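Glycosyl transferase family 8 (Streptococcus pneumoniae, PDB 5GVV) transfers galactose from UDP-galactose to the terminal glucose of the already GlcNAc-glucose-modified serine-rich repeat protein PsrP, with manganese as cofactor. Local coordinates at residues A[14-19]-A[105-110]; A[36-41]-A[46-51]; A[226-229]-A[233-236]. All coordinates share one frame; numbering follows the deposited sequence.

Contact 1 (A[14-19]-A[105-110]); sequences YAYIRQ and LDSDLI. With MN (manganese (II) ion), chain C; UDP (uridine-5'-diphosphate), chain D.
Y16 and S107 meet at the ring edge of the tyrosine: S107 OG lies in the ring plane, 3.0 Å from Y16 CE2, and no hydrogen bond crosses between the two segments. One face of the ring lies against the uracil of UDP, N3 being 3.2 Å from Y16 CD1. Y16 stands at the N-cap position of helix 17-30, and its first torsion, -135°, lies off the staggered values and sets the ring face against the uracil. Its OH ends 3.8 Å from D108 CB, with the ring and carboxylate planes 54° apart; this buried oxygen has no hydrogen-bond partner in the model.

S107 holds the ribose twice. Its backbone N donates to O3' of UDP over 3.0 Å at a nearly straight 167°, while OG, set between the backbone N and the carbonyl carbon, donates to O2'. Flanking it are the two aspartates of the DxD motif, both on manganese: D106 through OD2 at 2.1 Å, D108 through both carboxylate oxygens, OD1 at 2.1 Å and OD2 at 2.2 Å. UDP O1A and O3B and H227 NE2 complete the six ligand atoms. D108 OD2 also accepts a hydrogen bond from K233.

The chemistry implies a divided task: Y16 supports the base, S107 fixes the sugar, and the carboxylates hold manganese against both phosphates, where the metal probably offsets diphosphate charge and would help stabilise the UDP leaving group.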
loop_
_atom_site.group_PDB
_atom_site.type_symbol
_atom_site.label_atom_id
_atom_site.label_comp_id
_atom_site.label_asym_id
_atom_site.label_seq_id
_atom_site.Cartn_x
_atom_site.Cartn_y
_atom_site.Cartn_z
ATOM N N TYR A 14 -3.403 9.215 0.846
ATOM C CA TYR A 14 -3.492 7.796 1.178
ATOM C C TYR A 14 -3.125 6.918 -0.017
ATOM O O TYR A 14 -2.584 5.828 0.146
ATOM C CB TYR A 14 -4.923 7.486 1.630
ATOM C CG TYR A 14 -5.153 6.126 2.265
ATOM C CD1 TYR A 14 -4.121 5.405 2.853
ATOM C CD2 TYR A 14 -6.427 5.573 2.288
ATOM C CE1 TYR A 14 -4.361 4.155 3.437
ATOM C CE2 TYR A 14 -6.671 4.340 2.860
ATOM C CZ TYR A 14 -5.640 3.636 3.432
ATOM O OH TYR A 14 -5.915 2.411 4.003
ATOM N N ALA A 15 -3.427 7.391 -1.222
ATOM C CA ALA A 15 -3.145 6.615 -2.425
ATOM C C ALA A 15 -1.643 6.462 -2.622
ATOM O O ALA A 15 -1.191 5.557 -3.318
ATOM C CB ALA A 15 -3.782 7.266 -3.643
ATOM N N TYR A 16 -0.881 7.359 -2.002
ATOM C CA TYR A 16 0.573 7.351 -2.095
ATOM C C TYR A 16 1.185 6.753 -0.823
ATOM O O TYR A 16 2.387 6.886 -0.584
ATOM C CB TYR A 16 1.064 8.793 -2.270
ATOM C CG TYR A 16 2.133 9.013 -3.322
ATOM C CD1 TYR A 16 1.869 8.813 -4.672
ATOM C CD2 TYR A 16 3.398 9.464 -2.965
ATOM C CE1 TYR A 16 2.850 9.036 -5.638
ATOM C CE2 TYR A 16 4.383 9.686 -3.922
ATOM C CZ TYR A 16 4.101 9.471 -5.251
ATOM O OH TYR A 16 5.078 9.698 -6.198
ATOM N N ILE A 17 0.372 6.082 -0.008
ATOM C CA ILE A 17 0.857 5.588 1.284
ATOM C C ILE A 17 2.061 4.633 1.183
ATOM O O ILE A 17 2.939 4.653 2.058
ATOM C CB ILE A 17 -0.284 4.955 2.129
ATOM C CG1 ILE A 17 0.135 4.827 3.597
ATOM C CG2 ILE A 17 -0.703 3.602 1.553
ATOM C CD1 ILE A 17 0.275 6.172 4.317
ATOM N N ARG A 18 2.119 3.825 0.120
ATOM C CA ARG A 18 3.224 2.877 -0.056
ATOM C C ARG A 18 4.543 3.606 -0.309
ATOM O O ARG A 18 5.611 3.135 0.090
ATOM C CB ARG A 18 2.947 1.886 -1.198
ATOM C CG ARG A 18 1.954 0.778 -0.847
ATOM C CD ARG A 18 1.745 -0.194 -2.004
ATOM N NE ARG A 18 2.936 -0.996 -2.274
ATOM C CZ ARG A 18 3.636 -0.930 -3.403
ATOM N NH1 ARG A 18 3.258 -0.099 -4.365
ATOM N NH2 ARG A 18 4.713 -1.691 -3.570
ATOM N N GLN A 19 4.461 4.760 -0.969
ATOM C CA GLN A 19 5.642 5.572 -1.253
ATOM C C GLN A 19 6.033 6.388 -0.022
ATOM O O GLN A 19 7.211 6.472 0.329
ATOM C CB GLN A 19 5.375 6.507 -2.439
ATOM C CG GLN A 19 5.212 5.799 -3.792
ATOM C CD GLN A 19 3.964 4.929 -3.875
ATOM O OE1 GLN A 19 2.878 5.340 -3.464
ATOM N NE2 GLN A 19 4.119 3.715 -4.388
ATOM N N LEU A 105 10.670 16.688 2.612
ATOM C CA LEU A 105 11.065 15.659 1.652
ATOM C C LEU A 105 9.890 15.202 0.799
ATOM O O LEU A 105 8.791 14.971 1.314
ATOM C CB LEU A 105 11.664 14.445 2.367
ATOM C CG LEU A 105 12.918 14.627 3.218
ATOM C CD1 LEU A 105 13.228 13.363 4.005
ATOM C CD2 LEU A 105 14.108 15.016 2.365
ATOM N N ASP A 106 10.122 15.065 -0.505
ATOM C CA ASP A 106 9.183 14.363 -1.375
ATOM C C ASP A 106 9.085 12.916 -0.879
ATOM O O ASP A 106 9.895 12.481 -0.057
ATOM C CB ASP A 106 9.696 14.372 -2.814
ATOM C CG ASP A 106 9.074 15.472 -3.667
ATOM O OD1 ASP A 106 8.451 16.402 -3.108
ATOM O OD2 ASP A 106 9.231 15.410 -4.909
ATOM N N SER A 107 8.112 12.159 -1.379
ATOM C CA SER A 107 7.963 10.776 -0.937
ATOM C C SER A 107 8.306 9.774 -2.033
ATOM O O SER A 107 8.192 8.560 -1.826
ATOM C CB SER A 107 6.549 10.534 -0.431
ATOM O OG SER A 107 5.624 10.902 -1.432
ATOM N N ASP A 108 8.715 10.280 -3.195
ATOM C CA ASP A 108 9.247 9.427 -4.252
ATOM C C ASP A 108 10.765 9.396 -4.117
ATOM O O ASP A 108 11.497 9.521 -5.100
ATOM C CB ASP A 108 8.848 9.959 -5.631
ATOM C CG ASP A 108 9.337 11.374 -5.875
ATOM O OD1 ASP A 108 9.532 12.120 -4.889
ATOM O OD2 ASP A 108 9.511 11.753 -7.057
ATOM N N LEU A 109 11.237 9.249 -2.884
ATOM C CA LEU A 109 12.669 9.232 -2.637
ATOM C C LEU A 109 13.070 8.251 -1.550
ATOM O O LEU A 109 12.220 7.730 -0.810
ATOM C CB LEU A 109 13.195 10.640 -2.320
ATOM C CG LEU A 109 12.636 11.433 -1.142
ATOM C CD1 LEU A 109 13.195 10.941 0.178
ATOM C CD2 LEU A 109 12.938 12.918 -1.321
ATOM N N ILE A 110 14.377 8.022 -1.464
ATOM C CA ILE A 110 14.968 7.080 -0.524
ATOM C C ILE A 110 16.179 7.714 0.165
ATOM O O ILE A 110 17.069 8.234 -0.509
ATOM C CB ILE A 110 15.463 5.827 -1.258
ATOM C CG1 ILE A 110 14.290 5.047 -1.864
ATOM C CG2 ILE A 110 16.270 4.937 -0.322
ATOM C CD1 ILE A 110 13.463 4.272 -0.838
HETATM MN MN MN C . 9.567 13.797 -6.155
HETATM N N1 UDP D . 2.108 13.167 -4.360
HETATM C C2 UDP D . 1.110 12.462 -3.717
HETATM N N3 UDP D . 0.268 11.625 -4.426
HETATM C C4 UDP D . 0.421 11.493 -5.792
HETATM C C5 UDP D . 1.431 12.204 -6.438
HETATM C C6 UDP D . 2.194 13.129 -5.726
HETATM O O2 UDP D . 0.974 12.581 -2.502
HETATM O O4 UDP D . -0.330 10.743 -6.424
HETATM C "C1'" UDP D . 2.991 14.051 -3.566
HETATM C "C2'" UDP D . 4.212 13.267 -3.110
HETATM O "O2'" UDP D . 4.637 13.714 -1.842
HETATM C "C3'" UDP D . 5.264 13.629 -4.133
HETATM C "C4'" UDP D . 4.881 15.059 -4.490
HETATM O "O4'" UDP D . 3.471 15.122 -4.362
HETATM O "O3'" UDP D . 6.561 13.535 -3.581
HETATM C "C5'" UDP D . 5.320 15.453 -5.898
HETATM O "O5'" UDP D . 5.193 14.328 -6.741
HETATM P PA UDP D . 6.494 13.793 -7.515
HETATM O O1A UDP D . 7.482 13.434 -6.477
HETATM O O2A UDP D . 6.150 12.639 -8.379
HETATM O O3A UDP D . 7.005 15.038 -8.411
HETATM P PB UDP D . 8.518 15.165 -8.965
HETATM O O1B UDP D . 8.769 16.541 -9.452
HETATM O O2B UDP D . 8.674 14.229 -10.102
HETATM O O3B UDP D . 9.482 14.823 -7.891
#

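Contact 2 (A[36-41]-A[46-51]); sequences IYLLNQ and EWFSQI
Strand 34-40 and helix 45-57 are the first two elements of a beta-alpha-beta unit that strand 61-66 completes, and this contact is where the helix lies on the sheet. The short segments run antiparallel, at 173°, with axes 12.2 Å apart at closest, a spacing that side chains must bridge.

L38 supplies the bridge from the strand. Its CG is anti to the backbone N (chi1 175°), which sends CD2 into the angle between two aromatic rings of the helix: CD2 is 3.6 Å from W47 CZ3 and 3.7 Å from F48 CZ. It approaches both rings obliquely. The rings also pack on each other, W47 CE3 over one face of F48, offset toward its rim, while I51 CG1 sits over the centre of a W47 face.

Two residues further along the strand, N40 brings ND2 to within 3.5 Å of F48 CZ, the amide and ring planes 31° apart. The same ND2 donates to L38 O at 3.0 Å, from above the carbonyl plane, and also to D64; N40 OD1 accepts from K66 and from the backbone N of I43. The amide is thus held by hydrogen bonds at both its N and its O. W47 directs NE1 to E21 of helix 17-30.

A helix running antiparallel to the strand it follows, here packed against L38 and N40 on a parallel part of the sheet, is the beta-alpha-beta unit of the Rossmann-like GT-A core.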
loop_
_atom_site.group_PDB
_atom_site.type_symbol
_atom_site.label_atom_id
_atom_site.label_comp_id
_atom_site.label_asym_id
_atom_site.label_seq_id
_atom_site.Cartn_x
_atom_site.Cartn_y
_atom_site.Cartn_z
ATOM N N ILE A 36 8.588 13.840 12.893
ATOM C CA ILE A 36 8.081 13.817 11.527
ATOM C C ILE A 36 6.658 14.363 11.432
ATOM O O ILE A 36 5.740 13.855 12.080
ATOM C CB ILE A 36 8.115 12.386 10.950
ATOM C CG1 ILE A 36 9.563 11.896 10.829
ATOM C CG2 ILE A 36 7.433 12.341 9.593
ATOM C CD1 ILE A 36 9.691 10.460 10.379
ATOM N N TYR A 37 6.481 15.396 10.613
ATOM C CA TYR A 37 5.149 15.890 10.286
ATOM C C TYR A 37 4.713 15.248 8.973
ATOM O O TYR A 37 5.526 15.093 8.058
ATOM C CB TYR A 37 5.159 17.411 10.116
ATOM C CG TYR A 37 5.512 18.207 11.356
ATOM C CD1 TYR A 37 4.524 18.852 12.089
ATOM C CD2 TYR A 37 6.833 18.343 11.776
ATOM C CE1 TYR A 37 4.834 19.595 13.214
ATOM C CE2 TYR A 37 7.153 19.092 12.908
ATOM C CZ TYR A 37 6.144 19.713 13.621
ATOM O OH TYR A 37 6.440 20.458 14.749
ATOM N N LEU A 38 3.445 14.858 8.875
ATOM C CA LEU A 38 2.925 14.341 7.609
ATOM C C LEU A 38 1.653 15.070 7.213
ATOM O O LEU A 38 0.592 14.866 7.813
ATOM C CB LEU A 38 2.671 12.834 7.681
ATOM C CG LEU A 38 2.016 12.183 6.457
ATOM C CD1 LEU A 38 2.804 12.496 5.203
ATOM C CD2 LEU A 38 1.908 10.674 6.654
ATOM N N LEU A 39 1.764 15.928 6.205
ATOM C CA LEU A 39 0.610 16.664 5.704
ATOM C C LEU A 39 -0.242 15.754 4.822
ATOM O O LEU A 39 0.262 15.150 3.873
ATOM C CB LEU A 39 1.060 17.907 4.931
ATOM C CG LEU A 39 1.285 19.180 5.758
ATOM C CD1 LEU A 39 2.430 19.007 6.735
ATOM C CD2 LEU A 39 1.516 20.405 4.863
ATOM N N ASN A 40 -1.524 15.635 5.151
ATOM C CA ASN A 40 -2.420 14.755 4.405
ATOM C C ASN A 40 -3.877 15.133 4.629
ATOM O O ASN A 40 -4.181 15.950 5.497
ATOM C CB ASN A 40 -2.201 13.293 4.814
ATOM C CG ASN A 40 -2.735 12.986 6.211
ATOM O OD1 ASN A 40 -3.736 12.281 6.367
ATOM N ND2 ASN A 40 -2.060 13.503 7.234
ATOM N N GLN A 41 -4.773 14.535 3.848
ATOM C CA GLN A 41 -6.206 14.765 4.009
ATOM C C GLN A 41 -6.928 13.496 4.417
ATOM O O GLN A 41 -7.899 13.541 5.170
ATOM C CB GLN A 41 -6.836 15.238 2.698
ATOM C CG GLN A 41 -6.334 16.555 2.148
ATOM C CD GLN A 41 -7.191 17.041 0.990
ATOM O OE1 GLN A 41 -6.860 16.833 -0.178
ATOM N NE2 GLN A 41 -8.307 17.679 1.313
ATOM N N GLU A 46 -5.529 4.707 12.050
ATOM C CA GLU A 46 -4.896 3.464 12.488
ATOM C C GLU A 46 -3.450 3.373 12.022
ATOM O O GLU A 46 -2.584 2.853 12.734
ATOM C CB GLU A 46 -5.668 2.245 11.965
ATOM C CG GLU A 46 -7.024 2.011 12.634
ATOM C CD GLU A 46 -8.148 2.791 11.988
ATOM O OE1 GLU A 46 -7.878 3.622 11.098
ATOM O OE2 GLU A 46 -9.315 2.570 12.371
ATOM N N TRP A 47 -3.195 3.861 10.815
ATOM C CA TRP A 47 -1.839 3.875 10.279
ATOM C C TRP A 47 -0.964 4.781 11.135
ATOM O O TRP A 47 0.125 4.385 11.551
ATOM C CB TRP A 47 -1.840 4.337 8.818
ATOM C CG TRP A 47 -0.472 4.296 8.170
ATOM C CD1 TRP A 47 0.115 3.232 7.539
ATOM C CD2 TRP A 47 0.470 5.370 8.098
ATOM N NE1 TRP A 47 1.368 3.584 7.079
ATOM C CE2 TRP A 47 1.608 4.894 7.415
ATOM C CE3 TRP A 47 0.460 6.694 8.548
ATOM C CZ2 TRP A 47 2.726 5.695 7.169
ATOM C CZ3 TRP A 47 1.571 7.489 8.302
ATOM C CH2 TRP A 47 2.687 6.986 7.618
ATOM N N PHE A 48 -1.455 5.985 11.416
ATOM C CA PHE A 48 -0.721 6.935 12.244
ATOM C C PHE A 48 -0.424 6.398 13.640
ATOM O O PHE A 48 0.694 6.553 14.129
ATOM C CB PHE A 48 -1.500 8.248 12.363
ATOM C CG PHE A 48 -1.192 9.233 11.280
ATOM C CD1 PHE A 48 -0.060 10.033 11.362
ATOM C CD2 PHE A 48 -2.037 9.371 10.188
ATOM C CE1 PHE A 48 0.235 10.950 10.368
ATOM C CE2 PHE A 48 -1.754 10.284 9.185
ATOM C CZ PHE A 48 -0.614 11.078 9.276
ATOM N N SER A 49 -1.415 5.775 14.281
ATOM C CA SER A 49 -1.221 5.238 15.630
ATOM C C SER A 49 -0.032 4.283 15.739
ATOM O O SER A 49 0.799 4.421 16.642
ATOM C CB SER A 49 -2.495 4.562 16.139
ATOM O OG SER A 49 -3.511 5.522 16.357
ATOM N N GLN A 50 0.055 3.326 14.818
ATOM C CA GLN A 50 1.120 2.327 14.863
ATOM C C GLN A 50 2.494 2.909 14.545
ATOM O O GLN A 50 3.474 2.641 15.250
ATOM C CB GLN A 50 0.821 1.178 13.898
ATOM C CG GLN A 50 1.841 0.047 13.987
ATOM C CD GLN A 50 1.843 -0.623 15.351
ATOM O OE1 GLN A 50 0.922 -1.364 15.684
ATOM N NE2 GLN A 50 2.873 -0.358 16.147
ATOM N N ILE A 51 2.570 3.689 13.472
ATOM C CA ILE A 51 3.844 4.235 13.034
ATOM C C ILE A 51 4.359 5.237 14.071
ATOM O O ILE A 51 5.570 5.359 14.281
ATOM C CB ILE A 51 3.717 4.907 11.652
ATOM C CG1 ILE A 51 3.143 3.929 10.625
ATOM C CG2 ILE A 51 5.066 5.437 11.177
ATOM C CD1 ILE A 51 3.898 2.608 10.545
#

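Contact 3 (A[226-229]-A[233-236]); sequences LHYI and KPWN. With MN (manganese (II) ion), chain C; UDP (uridine-5'-diphosphate), chain D.
This is a short-range loop contact in the GT-A domain, joining the end of strand 225-227, which carries a metal-binding histidine, to the type I beta turn K233-N236 that follows it. The chain reverses through Y228, the centre of an inverse gamma turn, and Y228 and K233 have the closest CA atoms, 6.1 Å apart.

Two interactions tie the segments together. The first is a CH-pi contact: P234 CG stands 3.6 Å from the centroid of the Y228 ring, only 16° off the ring normal, so the proline lies over the face. The ring is fixed at its far end by a hydrogen bond from OH to L243 O. The second is a hydrogen bond from K233 NZ to Y228 O, 2.9 Å long and in the carbonyl plane. K233 CB lies over the centre of a W235 ring face; beyond it the chain bends at chi2 (-59°).

The same ammonium group is heavily engaged: with Y228 O, UDP O2A, S230 O and D108 OD2, four acceptors lie within hydrogen-bonding distance of its three N-H groups, so at least one N-H must be shared. Its charge probably offsets that of the alpha phosphate, and the metal probably does the same.

On the strand side, H227 CG is anti to the backbone N (chi1 -167°), and N197 OD1 is hydrogen-bonded to H227 ND1, which would orient the imidazole. I229 CG2 lies over the centre of one face of the H227 imidazole. Thus positioned, H227 NE2 binds manganese at 2.1 Å.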
loop_
_atom_site.group_PDB
_atom_site.type_symbol
_atom_site.label_atom_id
_atom_site.label_comp_id
_atom_site.label_asym_id
_atom_site.label_seq_id
_atom_site.Cartn_x
_atom_site.Cartn_y
_atom_site.Cartn_z
ATOM N N LEU A 226 18.211 9.616 -2.753
ATOM C CA LEU A 226 17.865 9.231 -4.122
ATOM C C LEU A 226 16.457 9.691 -4.459
ATOM O O LEU A 226 15.497 9.243 -3.831
ATOM C CB LEU A 226 17.925 7.711 -4.283
ATOM C CG LEU A 226 19.280 7.020 -4.236
ATOM C CD1 LEU A 226 19.101 5.517 -4.327
ATOM C CD2 LEU A 226 20.164 7.525 -5.365
ATOM N N HIS A 227 16.328 10.547 -5.470
ATOM C CA HIS A 227 15.033 11.117 -5.834
ATOM C C HIS A 227 14.566 10.572 -7.182
ATOM O O HIS A 227 15.149 10.880 -8.230
ATOM C CB HIS A 227 15.124 12.648 -5.874
ATOM C CG HIS A 227 13.799 13.336 -5.939
ATOM N ND1 HIS A 227 13.672 14.712 -5.986
ATOM C CD2 HIS A 227 12.533 12.846 -5.948
ATOM C CE1 HIS A 227 12.395 15.034 -6.028
ATOM N NE2 HIS A 227 11.680 13.922 -6.010
ATOM N N TYR A 228 13.518 9.753 -7.155
ATOM C CA TYR A 228 12.997 9.160 -8.381
ATOM C C TYR A 228 11.981 10.070 -9.071
ATOM O O TYR A 228 10.794 9.731 -9.170
ATOM C CB TYR A 228 12.368 7.797 -8.084
ATOM C CG TYR A 228 13.349 6.781 -7.543
ATOM C CD1 TYR A 228 14.072 5.965 -8.401
ATOM C CD2 TYR A 228 13.543 6.636 -6.177
ATOM C CE1 TYR A 228 14.964 5.033 -7.914
ATOM C CE2 TYR A 228 14.438 5.717 -5.678
ATOM C CZ TYR A 228 15.145 4.919 -6.552
ATOM O OH TYR A 228 16.035 3.996 -6.054
ATOM N N ILE A 229 12.449 11.220 -9.553
ATOM C CA ILE A 229 11.595 12.175 -10.252
ATOM C C ILE A 229 11.072 11.575 -11.550
ATOM O O ILE A 229 11.539 10.514 -11.982
ATOM C CB ILE A 229 12.346 13.484 -10.579
ATOM C CG1 ILE A 229 13.478 13.219 -11.583
ATOM C CG2 ILE A 229 12.898 14.123 -9.309
ATOM C CD1 ILE A 229 14.138 14.484 -12.120
ATOM N N LYS A 233 8.669 5.755 -12.316
ATOM C CA LYS A 233 8.863 5.382 -10.915
ATOM C C LYS A 233 9.289 3.921 -10.772
ATOM O O LYS A 233 8.785 3.052 -11.487
ATOM C CB LYS A 233 7.580 5.631 -10.112
ATOM C CG LYS A 233 6.967 7.031 -10.281
ATOM C CD LYS A 233 7.931 8.138 -9.860
ATOM C CE LYS A 233 7.170 9.369 -9.377
ATOM N NZ LYS A 233 8.003 10.612 -9.437
ATOM N N PRO A 234 10.217 3.640 -9.836
ATOM C CA PRO A 234 10.757 2.280 -9.717
ATOM C C PRO A 234 9.730 1.293 -9.166
ATOM O O PRO A 234 9.927 0.079 -9.272
ATOM C CB PRO A 234 11.909 2.448 -8.720
ATOM C CG PRO A 234 11.513 3.646 -7.890
ATOM C CD PRO A 234 10.830 4.569 -8.866
ATOM N N TRP A 235 8.646 1.806 -8.594
ATOM C CA TRP A 235 7.611 0.933 -8.058
ATOM C C TRP A 235 6.588 0.493 -9.106
ATOM O O TRP A 235 5.725 -0.340 -8.823
ATOM C CB TRP A 235 6.907 1.580 -6.864
ATOM C CG TRP A 235 6.209 2.883 -7.149
ATOM C CD1 TRP A 235 4.966 3.050 -7.696
ATOM C CD2 TRP A 235 6.703 4.199 -6.859
ATOM N NE1 TRP A 235 4.663 4.391 -7.774
ATOM C CE2 TRP A 235 5.710 5.118 -7.264
ATOM C CE3 TRP A 235 7.880 4.693 -6.293
ATOM C CZ2 TRP A 235 5.864 6.500 -7.123
ATOM C CZ3 TRP A 235 8.037 6.072 -6.158
ATOM C CH2 TRP A 235 7.034 6.955 -6.575
ATOM N N ASN A 236 6.677 1.052 -10.307
ATOM C CA ASN A 236 5.803 0.625 -11.391
ATOM C C ASN A 236 6.171 -0.796 -11.799
ATOM O O ASN A 236 7.256 -1.267 -11.456
ATOM C CB ASN A 236 5.913 1.583 -12.581
ATOM C CG ASN A 236 5.248 2.923 -12.315
ATOM O OD1 ASN A 236 4.426 3.051 -11.406
ATOM N ND2 ASN A 236 5.583 3.921 -13.120
HETATM MN MN MN C . 9.567 13.797 -6.155
HETATM N N1 UDP D . 2.108 13.167 -4.360
HETATM C C2 UDP D . 1.110 12.462 -3.717
HETATM N N3 UDP D . 0.268 11.625 -4.426
HETATM C C4 UDP D . 0.421 11.493 -5.792
HETATM C C5 UDP D . 1.431 12.204 -6.438
HETATM C C6 UDP D . 2.194 13.129 -5.726
HETATM O O2 UDP D . 0.974 12.581 -2.502
HETATM O O4 UDP D . -0.330 10.743 -6.424
HETATM C "C1'" UDP D . 2.991 14.051 -3.566
HETATM C "C2'" UDP D . 4.212 13.267 -3.110
HETATM O "O2'" UDP D . 4.637 13.714 -1.842
HETATM C "C3'" UDP D . 5.264 13.629 -4.133
HETATM C "C4'" UDP D . 4.881 15.059 -4.490
HETATM O "O4'" UDP D . 3.471 15.122 -4.362
HETATM O "O3'" UDP D . 6.561 13.535 -3.581
HETATM C "C5'" UDP D . 5.320 15.453 -5.898
HETATM O "O5'" UDP D . 5.193 14.328 -6.741
HETATM P PA UDP D . 6.494 13.793 -7.515
HETATM O O1A UDP D . 7.482 13.434 -6.477
HETATM O O2A UDP D . 6.150 12.639 -8.379
HETATM O O3A UDP D . 7.005 15.038 -8.411
HETATM P PB UDP D . 8.518 15.165 -8.965
HETATM O O1B UDP D . 8.769 16.541 -9.452
HETATM O O2B UDP D . 8.674 14.229 -10.102
HETATM O O3B UDP D . 9.482 14.823 -7.891
#

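Overall arrangement
Contacts 1 and 3 build one site from segments far apart in sequence, their centres about 10 Å apart. Both reach manganese and UDP, and the short antiparallel pairing of strands 109-111 and 225-227 joins them: I110 O lies 2.9 Å from L226 N and D108 O 2.9 Å from Y228 N, both probable hydrogen bonds. Contact 2 lies in the beta-alpha-beta part of the same domain. It is nested in sequence inside the loop closed by contact 1 and touches it through I17 CD1, 3.6 Å from W47 CE2. The side chain of L38 is about 7 Å from UDP, while contacts 2 and 3 stay about 14 Å apart at their nearest atoms. All three border the second subunit.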